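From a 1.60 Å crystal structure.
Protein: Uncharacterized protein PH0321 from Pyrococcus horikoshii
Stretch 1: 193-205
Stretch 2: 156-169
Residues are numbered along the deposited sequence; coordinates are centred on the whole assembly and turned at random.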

# COMPACT_ATOMS: atom_id res chain seq x y z
N LYS A 193 -12.24 -8.88 -9.61
CA LYS A 193 -12.83 -7.70 -10.27
C LYS A 193 -12.54 -7.57 -11.77
O LYS A 193 -13.48 -7.43 -12.57
CB LYS A 193 -12.49 -6.40 -9.54
CG LYS A 193 -12.98 -6.38 -8.09
CD LYS A 193 -12.68 -5.07 -7.39
CE LYS A 193 -13.44 -4.98 -6.04
NZ LYS A 193 -13.29 -6.19 -5.19
N ASP A 194 -11.27 -7.58 -12.14
CA ASP A 194 -10.89 -7.61 -13.56
C ASP A 194 -9.57 -8.33 -13.73
O ASP A 194 -8.54 -7.86 -13.25
CB ASP A 194 -10.80 -6.21 -14.16
CG ASP A 194 -10.58 -6.25 -15.67
OD1 ASP A 194 -11.59 -6.23 -16.42
OD2 ASP A 194 -9.41 -6.35 -16.11
N LYS A 195 -9.60 -9.46 -14.42
CA LYS A 195 -8.41 -10.30 -14.52
C LYS A 195 -7.28 -9.64 -15.30
O LYS A 195 -6.10 -9.86 -14.99
CB LYS A 195 -8.75 -11.66 -15.12
CG LYS A 195 -9.68 -12.52 -14.25
CD LYS A 195 -9.59 -14.01 -14.61
CE LYS A 195 -9.95 -14.28 -16.07
NZ LYS A 195 -9.30 -15.54 -16.57
N ARG A 196 -7.64 -8.84 -16.32
CA ARG A 196 -6.61 -8.16 -17.11
C ARG A 196 -5.86 -7.13 -16.29
O ARG A 196 -4.64 -7.00 -16.39
CB ARG A 196 -7.20 -7.48 -18.34
CG ARG A 196 -7.66 -8.46 -19.39
CD ARG A 196 -7.93 -7.73 -20.70
NE ARG A 196 -8.99 -6.74 -20.54
CZ ARG A 196 -9.16 -5.69 -21.33
NH1 ARG A 196 -8.33 -5.46 -22.34
NH2 ARG A 196 -10.15 -4.85 -21.09
N VAL A 197 -6.59 -6.36 -15.49
CA VAL A 197 -5.92 -5.35 -14.66
C VAL A 197 -5.08 -6.04 -13.59
O VAL A 197 -3.95 -5.63 -13.29
CB VAL A 197 -6.91 -4.35 -14.02
CG1 VAL A 197 -6.13 -3.32 -13.19
CG2 VAL A 197 -7.78 -3.67 -15.09
N LEU A 198 -5.61 -7.11 -13.02
CA LEU A 198 -4.86 -7.88 -12.04
C LEU A 198 -3.58 -8.47 -12.65
O LEU A 198 -2.55 -8.51 -12.00
CB LEU A 198 -5.76 -8.98 -11.48
CG LEU A 198 -5.42 -9.69 -10.19
CD1 LEU A 198 -5.08 -8.75 -9.03
CD2 LEU A 198 -6.64 -10.57 -9.84
N LEU A 199 -3.64 -8.89 -13.91
CA LEU A 199 -2.45 -9.37 -14.61
C LEU A 199 -1.37 -8.29 -14.68
O LEU A 199 -0.19 -8.57 -14.46
CB LEU A 199 -2.84 -9.77 -16.03
CG LEU A 199 -2.13 -10.90 -16.75
CD1 LEU A 199 -2.03 -12.18 -15.89
CD2 LEU A 199 -2.86 -11.18 -18.07
N SER A 200 -1.77 -7.06 -14.97
CA SER A 200 -0.82 -5.95 -15.07
C SER A 200 -0.18 -5.64 -13.72
O SER A 200 1.03 -5.42 -13.64
CB SER A 200 -1.51 -4.72 -15.66
OG SER A 200 -0.60 -3.63 -15.82
N VAL A 201 -0.98 -5.62 -12.66
CA VAL A 201 -0.39 -5.30 -11.36
C VAL A 201 0.49 -6.42 -10.84
O VAL A 201 1.51 -6.16 -10.19
CB VAL A 201 -1.43 -4.84 -10.28
CG1 VAL A 201 -2.15 -3.57 -10.74
CG2 VAL A 201 -2.39 -5.94 -9.94
N TYR A 202 0.13 -7.68 -11.12
CA TYR A 202 1.03 -8.79 -10.78
C TYR A 202 2.38 -8.61 -11.49
O TYR A 202 3.45 -8.82 -10.90
CB TYR A 202 0.44 -10.12 -11.22
CG TYR A 202 -0.37 -10.87 -10.19
CD1 TYR A 202 -1.40 -10.24 -9.46
CD2 TYR A 202 -0.15 -12.23 -9.96
CE1 TYR A 202 -2.16 -10.95 -8.52
CE2 TYR A 202 -0.90 -12.94 -9.02
CZ TYR A 202 -1.90 -12.30 -8.31
OH TYR A 202 -2.62 -13.05 -7.41
N ARG A 203 2.32 -8.27 -12.78
CA ARG A 203 3.56 -8.16 -13.56
C ARG A 203 4.45 -7.04 -13.03
O ARG A 203 5.69 -7.16 -12.97
CB ARG A 203 3.22 -7.99 -15.06
CG ARG A 203 4.40 -7.63 -15.97
CD ARG A 203 5.47 -8.72 -15.97
NE ARG A 203 4.93 -9.96 -16.53
CZ ARG A 203 5.65 -11.05 -16.79
NH1 ARG A 203 6.96 -11.08 -16.55
NH2 ARG A 203 5.05 -12.11 -17.30
N ARG A 204 3.82 -5.94 -12.62
CA ARG A 204 4.56 -4.75 -12.20
C ARG A 204 5.21 -4.93 -10.82
O ARG A 204 6.27 -4.35 -10.54
CB ARG A 204 3.63 -3.54 -12.20
CG ARG A 204 3.25 -3.12 -13.60
CD ARG A 204 2.17 -2.06 -13.58
NE ARG A 204 1.62 -1.83 -14.91
CZ ARG A 204 2.25 -1.15 -15.87
NH1 ARG A 204 3.45 -0.61 -15.66
NH2 ARG A 204 1.68 -0.99 -17.06
N ALA A 205 4.56 -5.71 -9.97
CA ALA A 205 5.08 -5.96 -8.61
C ALA A 205 6.33 -6.85 -8.59
O ALA A 205 6.46 -7.78 -9.39
CB ALA A 205 4.00 -6.57 -7.75
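Stretch 2, residues 156-169: TPEETLRYLETSAE

Two salt bridges tie stretch 2 to stretch 1, and in both an arginine of stretch 1 reaches across to a glutamate of stretch 2. The better formed joins Arg 204 to Glu 165: NH2 of Arg 204 donates to OE1 of Glu 165 at 2.8 Å with a nearly straight N-H...O angle of 161°, while NH1 of Arg 204 makes a weak second bond to the same OE1 of Glu 165 at 3.2 Å. The carboxylate oxygen therefore lies at the edge of the guanidinium, near its plane, where the N-H groups point. The other bridge runs from NH2 of Arg 196 to OE2 of Glu 158, also 2.8 Å, but its angle of 129° makes the hydrogen bond weak. Both glutamates leave their backbone sideways to stretch 1, and their long side chains bring the carboxylates nearer.

The Arg 204 side chain is steadied from its own helix, since NE of Arg 204 donates to OG of Ser 200 at 3.0 Å. A water extends this network: it donates to O of Leu 161 (2.9 Å), accepts from NH2 of Arg 204 (2.9 Å) and lies 2.8 Å from OG of Ser 200. Small and polar, Ser 200 can serve both arginine and water while leaving room for leucines, with its CB 3.6 Å from CD2 of Leu 161.

Stretch 2 is helical from Pro 157 to Glu 169, where the helix continues, and it lies beside helix 195-204. The two run in the same direction at an angle of only 12°, with axes approaching to 9.6 Å, so contacts recur along their length. The CA atoms of Val 197 and Leu 161, 6.0 Å apart, set the register. Each helix begins with a cap that satisfies a free backbone N-H: OD2 of Asp 194 accepts from N of Val 197 at 2.9 Å, and OG1 of Thr 156 accepts from N of Glu 159 at 3.0 Å. Proline suits the first turn at position 157, where its nitrogen needs no helical hydrogen bond; CG of Pro 157 rests 3.4 Å from OD1 of Asp 194.

Between the bridges the packing is knob into hole in both directions. Val 197 sits among Pro 157, Thr 160, Leu 161 and Leu 164; its CG1 is 3.7 Å from CG2 of Thr 160, and its CG2 is 4.0 Å from CG of Leu 161. A compact, branched side chain fills this pocket at short range. In return Leu 164 enters the hole formed by Val 197, Ser 200, Val 201 and Arg 204, its CD1 lying 3.8 Å from CG1 of Val 201 and 4.0 Å from CG1 of Val 197. The arginines also contribute to the packing: CD1 of Leu 161 covers one face of the Arg 196 guanidinium, and CB of Ala 168 lies 3.8 Å from NH1 of Arg 204. Together the stretches bury 560 Å², summed over both sides.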

# COMPACT_ATOMS: atom_id res chain seq x y z
N THR A 156 -12.70 2.68 -16.29
CA THR A 156 -12.93 1.40 -16.94
C THR A 156 -11.67 0.52 -16.84
O THR A 156 -10.58 1.03 -16.52
CB THR A 156 -13.32 1.58 -18.43
OG1 THR A 156 -12.18 2.04 -19.16
CG2 THR A 156 -14.45 2.60 -18.56
N PRO A 157 -11.79 -0.80 -17.06
CA PRO A 157 -10.57 -1.60 -17.11
C PRO A 157 -9.53 -1.10 -18.12
O PRO A 157 -8.34 -1.07 -17.83
CB PRO A 157 -11.10 -3.00 -17.47
CG PRO A 157 -12.51 -3.00 -16.90
CD PRO A 157 -13.01 -1.63 -17.19
N GLU A 158 -9.99 -0.69 -19.30
CA GLU A 158 -9.12 -0.18 -20.34
C GLU A 158 -8.39 1.09 -19.86
O GLU A 158 -7.17 1.22 -20.03
CB GLU A 158 -9.95 0.10 -21.58
CG GLU A 158 -10.47 -1.17 -22.27
CD GLU A 158 -11.70 -1.84 -21.60
OE1 GLU A 158 -12.37 -1.25 -20.70
OE2 GLU A 158 -12.02 -2.97 -22.04
N GLU A 159 -9.16 1.99 -19.25
CA GLU A 159 -8.60 3.22 -18.67
C GLU A 159 -7.60 2.92 -17.57
O GLU A 159 -6.56 3.57 -17.48
CB GLU A 159 -9.72 4.12 -18.13
CG GLU A 159 -10.50 4.86 -19.22
CD GLU A 159 -11.82 5.46 -18.75
OE1 GLU A 159 -12.27 5.20 -17.61
OE2 GLU A 159 -12.44 6.21 -19.55
N THR A 160 -7.93 1.93 -16.73
CA THR A 160 -7.04 1.57 -15.61
C THR A 160 -5.73 0.99 -16.14
O THR A 160 -4.66 1.32 -15.65
CB THR A 160 -7.76 0.59 -14.65
OG1 THR A 160 -9.00 1.18 -14.24
CG2 THR A 160 -6.89 0.29 -13.43
N LEU A 161 -5.82 0.17 -17.19
CA LEU A 161 -4.61 -0.39 -17.77
C LEU A 161 -3.71 0.69 -18.35
O LEU A 161 -2.49 0.65 -18.18
CB LEU A 161 -4.98 -1.44 -18.83
CG LEU A 161 -5.47 -2.75 -18.20
CD1 LEU A 161 -6.28 -3.60 -19.18
CD2 LEU A 161 -4.31 -3.57 -17.62
N ARG A 162 -4.31 1.67 -19.03
CA ARG A 162 -3.54 2.82 -19.56
C ARG A 162 -2.98 3.65 -18.43
O ARG A 162 -1.84 4.10 -18.48
CB ARG A 162 -4.42 3.71 -20.44
CG ARG A 162 -4.88 3.05 -21.71
CD ARG A 162 -5.31 4.09 -22.75
NE ARG A 162 -6.11 5.18 -22.18
CZ ARG A 162 -7.44 5.22 -22.17
NH1 ARG A 162 -8.14 4.21 -22.69
NH2 ARG A 162 -8.08 6.26 -21.64
N TYR A 163 -3.80 3.87 -17.40
CA TYR A 163 -3.37 4.62 -16.22
C TYR A 163 -2.12 4.03 -15.55
O TYR A 163 -1.18 4.75 -15.18
CB TYR A 163 -4.53 4.70 -15.21
CG TYR A 163 -4.09 5.09 -13.84
CD1 TYR A 163 -3.75 6.42 -13.55
CD2 TYR A 163 -3.97 4.14 -12.84
CE1 TYR A 163 -3.33 6.79 -12.29
CE2 TYR A 163 -3.54 4.49 -11.55
CZ TYR A 163 -3.22 5.83 -11.30
OH TYR A 163 -2.78 6.24 -10.06
N LEU A 164 -2.11 2.70 -15.42
CA LEU A 164 -0.97 2.01 -14.81
C LEU A 164 0.29 2.26 -15.62
O LEU A 164 1.37 2.43 -15.05
CB LEU A 164 -1.20 0.49 -14.67
CG LEU A 164 -2.27 0.09 -13.66
CD1 LEU A 164 -2.66 -1.40 -13.84
CD2 LEU A 164 -1.79 0.37 -12.23
N GLU A 165 0.15 2.27 -16.95
CA GLU A 165 1.32 2.48 -17.79
C GLU A 165 1.77 3.94 -17.78
O GLU A 165 2.95 4.23 -17.62
CB GLU A 165 1.11 1.96 -19.22
CG GLU A 165 2.39 2.04 -20.09
CD GLU A 165 3.59 1.27 -19.56
OE1 GLU A 165 3.44 0.35 -18.71
OE2 GLU A 165 4.73 1.58 -20.00
N THR A 166 0.83 4.87 -17.88
CA THR A 166 1.17 6.30 -17.82
C THR A 166 1.81 6.66 -16.49
O THR A 166 2.73 7.48 -16.43
CB THR A 166 -0.07 7.16 -18.05
OG1 THR A 166 -0.66 6.82 -19.32
CG2 THR A 166 0.28 8.64 -18.06
N SER A 167 1.32 6.06 -15.40
CA SER A 167 1.94 6.22 -14.08
C SER A 167 3.39 5.81 -14.11
O SER A 167 4.25 6.52 -13.61
CB SER A 167 1.21 5.38 -13.04
OG SER A 167 -0.12 5.80 -12.93
N ALA A 168 3.67 4.66 -14.70
CA ALA A 168 5.05 4.16 -14.77
C ALA A 168 5.90 5.13 -15.58
O ALA A 168 7.04 5.42 -15.21
CB ALA A 168 5.09 2.77 -15.36
N GLU A 169 5.32 5.67 -16.65
CA GLU A 169 6.03 6.62 -17.52
C GLU A 169 6.39 7.91 -16.76
O GLU A 169 7.50 8.43 -16.88
CB GLU A 169 5.18 6.96 -18.75
CG GLU A 169 4.96 5.82 -19.73
CD GLU A 169 3.87 6.14 -20.75
OE1 GLU A 169 3.58 7.34 -20.95
OE2 GLU A 169 3.30 5.20 -21.35
O HOH W 1 -1.01 -1.77 -17.84